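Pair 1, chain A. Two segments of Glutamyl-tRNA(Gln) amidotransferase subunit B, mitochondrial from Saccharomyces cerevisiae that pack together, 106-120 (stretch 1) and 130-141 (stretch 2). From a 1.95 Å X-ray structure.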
# COMPACT_ATOMS: atom_id res chain seq x y z
N GLN A 106 -8.48 11.43 8.25
CA GLN A 106 -7.32 12.26 8.57
C GLN A 106 -7.06 12.29 10.07
O GLN A 106 -7.35 13.28 10.74
CB GLN A 106 -7.51 13.67 8.03
CG GLN A 106 -7.84 13.71 6.56
CD GLN A 106 -7.75 15.11 6.00
OE1 GLN A 106 -8.55 15.98 6.36
NE2 GLN A 106 -6.77 15.35 5.14
N HIS A 107 -6.48 11.21 10.59
CA HIS A 107 -6.25 11.07 12.02
C HIS A 107 -5.08 11.92 12.53
O HIS A 107 -5.27 12.78 13.40
CB HIS A 107 -6.03 9.60 12.37
CG HIS A 107 -5.75 9.35 13.82
ND1 HIS A 107 -4.50 9.01 14.30
CD2 HIS A 107 -6.57 9.40 14.91
CE1 HIS A 107 -4.56 8.87 15.61
NE2 HIS A 107 -5.80 9.09 16.00
N TYR A 108 -3.89 11.68 12.00
CA TYR A 108 -2.68 12.35 12.48
C TYR A 108 -2.56 13.80 12.02
O TYR A 108 -2.04 14.64 12.74
CB TYR A 108 -1.42 11.59 12.05
CG TYR A 108 -1.31 10.20 12.61
CD1 TYR A 108 -1.12 9.99 13.98
CD2 TYR A 108 -1.37 9.08 11.79
CE1 TYR A 108 -1.02 8.72 14.50
CE2 TYR A 108 -1.26 7.80 12.30
CZ TYR A 108 -1.09 7.63 13.65
OH TYR A 108 -0.98 6.36 14.17
N ARG A 109 -3.02 14.08 10.80
CA ARG A 109 -2.88 15.42 10.22
C ARG A 109 -4.18 15.87 9.56
O ARG A 109 -4.39 15.66 8.37
CB ARG A 109 -1.74 15.45 9.20
CG ARG A 109 -0.39 15.01 9.75
CD ARG A 109 0.75 15.45 8.85
NE ARG A 109 0.71 16.89 8.61
CZ ARG A 109 1.28 17.79 9.41
NH1 ARG A 109 1.93 17.40 10.51
NH2 ARG A 109 1.20 19.08 9.13
N PRO A 110 -5.06 16.51 10.34
CA PRO A 110 -6.36 16.97 9.86
C PRO A 110 -6.24 18.11 8.86
O PRO A 110 -5.20 18.79 8.81
CB PRO A 110 -7.06 17.44 11.14
CG PRO A 110 -5.95 17.79 12.08
CD PRO A 110 -4.86 16.80 11.77
N PHE A 111 -7.28 18.30 8.05
CA PHE A 111 -7.28 19.34 7.02
C PHE A 111 -7.09 20.74 7.60
O PHE A 111 -6.36 21.55 7.03
CB PHE A 111 -8.59 19.29 6.21
CG PHE A 111 -8.60 20.24 5.03
CD1 PHE A 111 -9.16 21.50 5.15
CD2 PHE A 111 -8.04 19.87 3.82
CE1 PHE A 111 -9.17 22.38 4.07
CE2 PHE A 111 -8.04 20.74 2.74
CZ PHE A 111 -8.60 21.99 2.86
N ALA A 112 -7.75 21.03 8.72
CA ALA A 112 -7.67 22.34 9.35
C ALA A 112 -7.79 22.24 10.87
O ALA A 112 -8.31 21.26 11.40
CB ALA A 112 -8.74 23.28 8.80
N ARG A 113 -7.30 23.26 11.55
CA ARG A 113 -7.42 23.33 13.00
C ARG A 113 -7.85 24.73 13.42
O ARG A 113 -7.66 25.70 12.67
CB ARG A 113 -6.10 22.95 13.67
CG ARG A 113 -5.79 21.46 13.62
CD ARG A 113 -4.41 21.15 14.18
NE ARG A 113 -3.35 21.35 13.18
CZ ARG A 113 -2.07 21.54 13.48
NH1 ARG A 113 -1.67 21.57 14.74
NH2 ARG A 113 -1.18 21.70 12.50
N GLY A 114 -8.42 24.84 14.61
CA GLY A 114 -8.87 26.12 15.12
C GLY A 114 -10.15 26.57 14.43
O GLY A 114 -10.82 25.78 13.77
N GLY A 115 -10.46 27.85 14.57
CA GLY A 115 -11.71 28.37 14.06
C GLY A 115 -12.74 28.45 15.17
O GLY A 115 -12.47 28.05 16.30
N LYS A 116 -13.93 28.95 14.85
CA LYS A 116 -14.97 29.12 15.85
C LYS A 116 -16.31 29.47 15.21
O LYS A 116 -16.38 29.81 14.03
CB LYS A 116 -14.58 30.24 16.81
CG LYS A 116 -14.53 31.61 16.15
CD LYS A 116 -13.97 32.67 17.07
CE LYS A 116 -14.01 34.03 16.39
NZ LYS A 116 -13.31 35.08 17.20
N ILE A 117 -17.37 29.40 16.00
CA ILE A 117 -18.68 29.90 15.60
C ILE A 117 -19.24 30.81 16.69
O ILE A 117 -19.30 30.43 17.86
CB ILE A 117 -19.66 28.75 15.28
CG1 ILE A 117 -19.28 28.08 13.95
CG2 ILE A 117 -21.09 29.27 15.19
CD1 ILE A 117 -20.31 27.11 13.43
N ASN A 118 -19.64 32.01 16.29
CA ASN A 118 -20.17 32.99 17.24
C ASN A 118 -21.68 32.86 17.43
O ASN A 118 -22.44 32.78 16.47
CB ASN A 118 -19.82 34.40 16.79
CG ASN A 118 -18.34 34.70 16.92
OD1 ASN A 118 -17.72 34.40 17.94
ND2 ASN A 118 -17.75 35.27 15.87
N LEU A 119 -22.09 32.84 18.70
CA LEU A 119 -23.51 32.81 19.04
C LEU A 119 -23.85 34.07 19.83
O LEU A 119 -23.07 34.51 20.67
CB LEU A 119 -23.84 31.57 19.87
CG LEU A 119 -23.46 30.21 19.26
CD1 LEU A 119 -23.73 29.09 20.25
CD2 LEU A 119 -24.19 29.97 17.95
N SER A 120 -25.02 34.64 19.57
CA SER A 120 -25.47 35.83 20.28
C SER A 120 -26.92 35.67 20.74
O SER A 120 -27.70 34.98 20.10
CB SER A 120 -25.34 37.07 19.39
OG SER A 120 -26.19 36.97 18.26
N ALA A 130 -23.21 37.15 24.07
CA ALA A 130 -22.27 36.67 23.06
C ALA A 130 -21.51 35.46 23.58
O ALA A 130 -21.00 35.47 24.71
CB ALA A 130 -21.32 37.77 22.64
N LYS A 131 -21.43 34.42 22.76
CA LYS A 131 -20.77 33.17 23.15
C LYS A 131 -20.12 32.52 21.94
O LYS A 131 -20.81 32.18 20.97
CB LYS A 131 -21.79 32.22 23.78
CG LYS A 131 -21.29 30.80 23.99
CD LYS A 131 -20.26 30.72 25.10
CE LYS A 131 -20.01 29.27 25.49
NZ LYS A 131 -18.94 29.12 26.51
N GLU A 132 -18.81 32.34 21.99
CA GLU A 132 -18.11 31.70 20.88
C GLU A 132 -17.82 30.23 21.18
O GLU A 132 -17.42 29.87 22.29
CB GLU A 132 -16.83 32.46 20.50
CG GLU A 132 -15.61 32.13 21.33
CD GLU A 132 -14.32 32.59 20.68
OE1 GLU A 132 -13.39 31.76 20.54
OE2 GLU A 132 -14.23 33.78 20.31
N ILE A 133 -18.05 29.39 20.18
CA ILE A 133 -17.75 27.96 20.29
C ILE A 133 -16.52 27.65 19.44
O ILE A 133 -16.59 27.69 18.21
CB ILE A 133 -18.93 27.10 19.78
CG1 ILE A 133 -20.23 27.49 20.50
CG2 ILE A 133 -18.62 25.63 19.97
CD1 ILE A 133 -20.23 27.16 21.97
N GLY A 134 -15.41 27.35 20.09
CA GLY A 134 -14.17 27.05 19.38
C GLY A 134 -14.20 25.72 18.66
O GLY A 134 -14.81 24.75 19.12
N ILE A 135 -13.52 25.66 17.52
CA ILE A 135 -13.40 24.42 16.76
C ILE A 135 -12.02 23.81 16.99
O ILE A 135 -11.00 24.50 16.87
CB ILE A 135 -13.59 24.67 15.25
CG1 ILE A 135 -14.89 25.43 14.99
CG2 ILE A 135 -13.56 23.35 14.48
CD1 ILE A 135 -16.14 24.71 15.46
N LEU A 136 -11.98 22.53 17.32
CA LEU A 136 -10.71 21.83 17.52
C LEU A 136 -10.08 21.58 16.16
O LEU A 136 -8.97 22.04 15.88
CB LEU A 136 -10.94 20.50 18.23
CG LEU A 136 -9.84 19.86 19.09
CD1 LEU A 136 -10.23 18.43 19.45
CD2 LEU A 136 -8.47 19.88 18.43
N GLN A 137 -10.79 20.84 15.31
CA GLN A 137 -10.26 20.46 14.01
C GLN A 137 -11.34 20.06 13.02
O GLN A 137 -12.52 19.91 13.37
CB GLN A 137 -9.26 19.31 14.16
CG GLN A 137 -9.88 18.04 14.70
CD GLN A 137 -8.83 17.01 15.08
OE1 GLN A 137 -8.94 15.84 14.73
NE2 GLN A 137 -7.80 17.45 15.81
N LEU A 138 -10.92 19.87 11.78
CA LEU A 138 -11.80 19.62 10.66
C LEU A 138 -11.14 18.51 9.84
O LEU A 138 -9.99 18.66 9.43
CB LEU A 138 -11.90 20.91 9.85
CG LEU A 138 -13.03 21.22 8.88
CD1 LEU A 138 -13.23 22.73 8.84
CD2 LEU A 138 -12.70 20.69 7.50
N GLN A 139 -11.84 17.40 9.62
CA GLN A 139 -11.25 16.24 8.95
C GLN A 139 -12.08 15.75 7.77
O GLN A 139 -13.31 15.73 7.83
CB GLN A 139 -11.06 15.08 9.93
CG GLN A 139 -10.10 15.33 11.07
CD GLN A 139 -9.94 14.13 11.99
OE1 GLN A 139 -10.72 13.18 11.92
NE2 GLN A 139 -8.93 14.17 12.85
N ILE A 140 -11.42 15.33 6.70
CA ILE A 140 -12.10 14.69 5.58
C ILE A 140 -11.97 13.18 5.75
O ILE A 140 -10.89 12.68 6.05
CB ILE A 140 -11.48 15.09 4.23
CG1 ILE A 140 -11.54 16.61 4.04
CG2 ILE A 140 -12.18 14.37 3.07
CD1 ILE A 140 -10.61 17.12 2.95
N GLU A 141 -13.07 12.45 5.57
CA GLU A 141 -13.02 11.00 5.68
C GLU A 141 -14.09 10.27 4.87
O GLU A 141 -15.07 10.87 4.43
CB GLU A 141 -13.10 10.57 7.15
CG GLU A 141 -14.38 10.96 7.85
CD GLU A 141 -14.35 10.61 9.32
OE1 GLU A 141 -15.42 10.29 9.88
OE2 GLU A 141 -13.25 10.64 9.92

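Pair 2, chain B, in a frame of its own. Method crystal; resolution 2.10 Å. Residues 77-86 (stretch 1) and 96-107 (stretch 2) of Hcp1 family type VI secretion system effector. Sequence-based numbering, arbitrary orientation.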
# COMPACT_ATOMS: atom_id res chain seq x y z
N LYS B 77 -6.19 -2.36 14.76
CA LYS B 77 -7.24 -1.43 14.38
C LYS B 77 -7.44 -1.40 12.87
O LYS B 77 -6.48 -1.43 12.10
CB LYS B 77 -6.91 -0.03 14.90
CG LYS B 77 -7.99 1.04 14.69
CD LYS B 77 -7.51 2.34 15.33
CE LYS B 77 -8.60 3.40 15.45
NZ LYS B 77 -9.08 3.86 14.13
N HIS B 78 -8.71 -1.34 12.46
CA HIS B 78 -9.10 -1.39 11.06
C HIS B 78 -8.86 -0.03 10.41
O HIS B 78 -9.06 1.02 11.02
CB HIS B 78 -10.58 -1.82 10.99
CG HIS B 78 -11.34 -1.31 9.80
ND1 HIS B 78 -11.55 -2.07 8.67
CD2 HIS B 78 -12.03 -0.16 9.61
CE1 HIS B 78 -12.29 -1.39 7.81
NE2 HIS B 78 -12.60 -0.23 8.36
N ILE B 79 -8.36 -0.07 9.18
CA ILE B 79 -8.11 1.12 8.37
C ILE B 79 -9.15 1.15 7.25
O ILE B 79 -9.18 0.22 6.43
CB ILE B 79 -6.70 1.12 7.78
CG1 ILE B 79 -5.65 1.09 8.89
CG2 ILE B 79 -6.53 2.32 6.87
CD1 ILE B 79 -4.26 0.77 8.37
N PRO B 80 -10.02 2.16 7.18
CA PRO B 80 -11.03 2.18 6.09
C PRO B 80 -10.44 2.15 4.69
O PRO B 80 -10.82 1.29 3.89
CB PRO B 80 -11.81 3.48 6.37
CG PRO B 80 -11.73 3.62 7.89
CD PRO B 80 -10.33 3.13 8.25
N GLN B 81 -9.50 3.04 4.37
CA GLN B 81 -8.93 2.99 3.03
C GLN B 81 -7.49 3.50 3.02
O GLN B 81 -7.02 4.13 3.98
CB GLN B 81 -9.79 3.76 2.01
CG GLN B 81 -9.54 5.24 1.92
CD GLN B 81 -10.12 5.89 0.66
OE1 GLN B 81 -9.76 7.01 0.34
NE2 GLN B 81 -11.02 5.20 -0.03
N ALA B 82 -6.80 3.20 1.93
CA ALA B 82 -5.45 3.68 1.66
C ALA B 82 -5.32 3.85 0.15
O ALA B 82 -5.87 3.07 -0.61
CB ALA B 82 -4.38 2.70 2.17
N ILE B 83 -4.59 4.88 -0.27
CA ILE B 83 -4.47 5.20 -1.68
C ILE B 83 -3.00 5.26 -2.03
O ILE B 83 -2.24 6.04 -1.44
CB ILE B 83 -5.15 6.53 -2.03
CG1 ILE B 83 -6.63 6.50 -1.63
CG2 ILE B 83 -4.99 6.80 -3.52
CD1 ILE B 83 -7.36 7.84 -1.82
N LEU B 84 -2.58 4.44 -2.98
CA LEU B 84 -1.21 4.39 -3.44
C LEU B 84 -1.18 5.00 -4.83
O LEU B 84 -1.90 4.54 -5.72
CB LEU B 84 -0.69 2.95 -3.44
CG LEU B 84 0.81 2.70 -3.57
CD1 LEU B 84 1.12 1.20 -3.45
CD2 LEU B 84 1.35 3.22 -4.89
N VAL B 85 -0.35 6.01 -5.02
CA VAL B 85 -0.25 6.74 -6.28
C VAL B 85 1.20 6.73 -6.74
O VAL B 85 2.11 6.94 -5.94
CB VAL B 85 -0.78 8.17 -6.12
CG1 VAL B 85 -0.20 9.05 -7.19
CG2 VAL B 85 -2.32 8.19 -6.14
N MET B 86 1.41 6.49 -8.03
CA MET B 86 2.73 6.52 -8.63
C MET B 86 2.71 7.42 -9.85
O MET B 86 1.80 7.33 -10.70
CB MET B 86 3.20 5.11 -9.01
CG MET B 86 4.64 4.99 -9.44
SD MET B 86 5.15 3.26 -9.31
CE MET B 86 6.82 3.37 -9.98
N TYR B 96 -0.01 8.57 -13.30
CA TYR B 96 -0.57 7.61 -14.21
C TYR B 96 -1.11 6.38 -13.49
O TYR B 96 -1.93 5.66 -14.08
CB TYR B 96 0.46 7.20 -15.28
CG TYR B 96 1.67 6.48 -14.73
CD1 TYR B 96 2.72 7.19 -14.18
CD2 TYR B 96 1.77 5.09 -14.77
CE1 TYR B 96 3.83 6.55 -13.66
CE2 TYR B 96 2.88 4.43 -14.26
CZ TYR B 96 3.91 5.17 -13.70
OH TYR B 96 5.02 4.55 -13.18
N LEU B 97 -0.70 6.10 -12.23
CA LEU B 97 -1.12 4.84 -11.63
C LEU B 97 -1.66 5.04 -10.22
O LEU B 97 -1.03 5.70 -9.39
CB LEU B 97 0.05 3.83 -11.61
CG LEU B 97 -0.16 2.44 -11.00
CD1 LEU B 97 -1.24 1.61 -11.74
CD2 LEU B 97 1.18 1.68 -10.93
N LYS B 98 -2.81 4.41 -9.92
CA LYS B 98 -3.43 4.55 -8.60
C LYS B 98 -4.07 3.24 -8.14
O LYS B 98 -4.81 2.61 -8.90
CB LYS B 98 -4.46 5.68 -8.60
CG LYS B 98 -5.25 5.85 -7.31
CD LYS B 98 -5.96 7.24 -7.30
CE LYS B 98 -7.17 7.24 -6.38
NZ LYS B 98 -7.78 8.61 -6.09
N TYR B 99 -3.78 2.82 -6.92
CA TYR B 99 -4.49 1.72 -6.27
C TYR B 99 -5.23 2.26 -5.06
O TYR B 99 -4.63 2.94 -4.21
CB TYR B 99 -3.55 0.59 -5.81
CG TYR B 99 -2.67 0.00 -6.88
CD1 TYR B 99 -3.16 -0.94 -7.78
CD2 TYR B 99 -1.34 0.36 -6.97
CE1 TYR B 99 -2.33 -1.49 -8.77
CE2 TYR B 99 -0.51 -0.17 -7.95
CZ TYR B 99 -1.02 -1.10 -8.84
OH TYR B 99 -0.19 -1.62 -9.78
N THR B 100 -6.50 1.95 -4.95
CA THR B 100 -7.32 2.31 -3.80
C THR B 100 -7.68 1.01 -3.08
O THR B 100 -8.39 0.16 -3.64
CB THR B 100 -8.58 3.08 -4.23
OG1 THR B 100 -8.17 4.29 -4.87
CG2 THR B 100 -9.42 3.42 -3.03
N PHE B 101 -7.15 0.84 -1.88
CA PHE B 101 -7.39 -0.34 -1.06
C PHE B 101 -8.40 0.03 0.02
O PHE B 101 -8.43 1.17 0.49
CB PHE B 101 -6.11 -0.85 -0.39
CG PHE B 101 -4.93 -1.04 -1.31
CD1 PHE B 101 -4.05 0.00 -1.55
CD2 PHE B 101 -4.68 -2.27 -1.89
CE1 PHE B 101 -2.93 -0.18 -2.38
CE2 PHE B 101 -3.59 -2.46 -2.71
CZ PHE B 101 -2.71 -1.42 -2.96
N THR B 102 -9.21 -0.94 0.43
CA THR B 102 -10.10 -0.70 1.56
C THR B 102 -9.99 -1.83 2.57
O THR B 102 -9.61 -2.95 2.24
CB THR B 102 -11.57 -0.57 1.15
OG1 THR B 102 -12.06 -1.85 0.74
CG2 THR B 102 -11.75 0.45 0.05
N ASP B 103 -10.38 -1.51 3.81
CA ASP B 103 -10.49 -2.48 4.90
C ASP B 103 -9.15 -3.18 5.13
O ASP B 103 -8.95 -4.36 4.86
CB ASP B 103 -11.61 -3.49 4.60
CG ASP B 103 -11.74 -4.56 5.66
OD1 ASP B 103 -11.73 -4.22 6.86
OD2 ASP B 103 -11.85 -5.75 5.28
N LEU B 104 -8.22 -2.39 5.64
CA LEU B 104 -6.85 -2.83 5.81
C LEU B 104 -6.52 -3.03 7.29
O LEU B 104 -7.11 -2.40 8.17
CB LEU B 104 -5.87 -1.81 5.21
CG LEU B 104 -6.03 -1.49 3.72
CD1 LEU B 104 -6.96 -0.26 3.48
CD2 LEU B 104 -4.67 -1.32 3.03
N ILE B 105 -5.57 -3.94 7.52
CA ILE B 105 -4.92 -4.13 8.82
C ILE B 105 -3.41 -4.06 8.60
O ILE B 105 -2.91 -4.53 7.57
CB ILE B 105 -5.32 -5.48 9.44
CG1 ILE B 105 -6.81 -5.50 9.80
CG2 ILE B 105 -4.52 -5.76 10.70
CD1 ILE B 105 -7.28 -6.85 10.29
N VAL B 106 -2.70 -3.47 9.55
CA VAL B 106 -1.23 -3.47 9.51
C VAL B 106 -0.76 -4.83 10.01
O VAL B 106 -0.89 -5.13 11.20
CB VAL B 106 -0.64 -2.33 10.33
CG1 VAL B 106 0.88 -2.29 10.14
CG2 VAL B 106 -1.26 -1.00 9.92
N ALA B 107 -0.19 -5.65 9.12
CA ALA B 107 0.15 -7.00 9.52
C ALA B 107 1.61 -7.14 9.94
O ALA B 107 1.91 -7.99 10.78
CB ALA B 107 -0.12 -7.99 8.38
O HOH W 1 -3.98 -2.58 11.97

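Both pairs are built on an antiparallel strand pairing held by backbone hydrogen bonds. In pair 1 the first stretch is broken at G114(A) and G115(A); in pair 2 the second stretch turns a corner at D103(B). Fourteen central residues superpose with an RMSD of 0.9 Å. The N-to-C directions of the strands differ by 158° in pair 1 (116-120 with 130-141) and by 167° in pair 2 (79-86 with 97-102). The buried surface is also similar, 1008 Å² and 954 Å².

The hydrogen-bonded pair I117(A)-I133(A) matches L84(B)-Y99(B). In pair 1, I117(A) N donates to I133(A) O at 2.9 Å, and I133(A) N to I117(A) O at 2.8 Å. In pair 2, L84(B) N to Y99(B) O and Y99(B) N to L84(B) O are both 2.8 Å. A112(A)-L138(A) likewise matches I79(B)-L104(B). Here pair 1 is looser: A112(A) N to L138(A) O is a weak bond of 3.3 Å, whereas I79(B) N to L104(B) O is 2.8 Å.

Between these two points the pairs differ in detail. Pair 1 has two glycines, G114(A) and G115(A), where pair 2 has Q81(B) and A82(B). Both glycines have positive phi. At G115(A) a CB would also be jammed against the carbonyl O of the residue before. G114(A) N bonds L136(A) O at 3.1 Å, and I135(A) N bonds G115(A) O at 2.9 Å. Pair 2 has ordinary strand angles at these positions and keeps a reciprocal pair, A82(B) N to F101(B) O at 3.0 Å and F101(B) N to A82(B) O at 2.9 Å.

The apolar face is filled differently. A112(A) CB lies 4.1 Å from L138(A) CB. At the matching site the larger I79(B) brings its CB to 4.0 Å from L104(B) CB, and its CD1 reaches V106(B) CG2 at 3.8 Å. L84(B) packs its CB 4.0 Å from F101(B) CE1, at the edge of the ring. The residue matching that ring is I135(A), whose CG1 lies 3.7 Å from K116(A) N.

On the other face, K116(A) and E132(A) match I83(B) and K98(B). Pair 1 uses charge: K116(A) NZ and E132(A) OE2 form a salt bridge at 3.5 Å, a weak hydrogen bond. Pair 2 uses an aliphatic contact, I83(B) CG2 to K98(B) CE at 3.6 Å. G134(A) has no side chain; its match T100(B) places OG1 4.2 Å from I83(B) CG1.

F111(A) matches H78(B), but their side-chain centres lie 7.5 Å apart. F111(A) CD2 meets I140(A) CD1 at 3.9 Å. H78(B) ND1 instead makes a weak hydrogen bond to D103(B) OD1 at 2.8 Å.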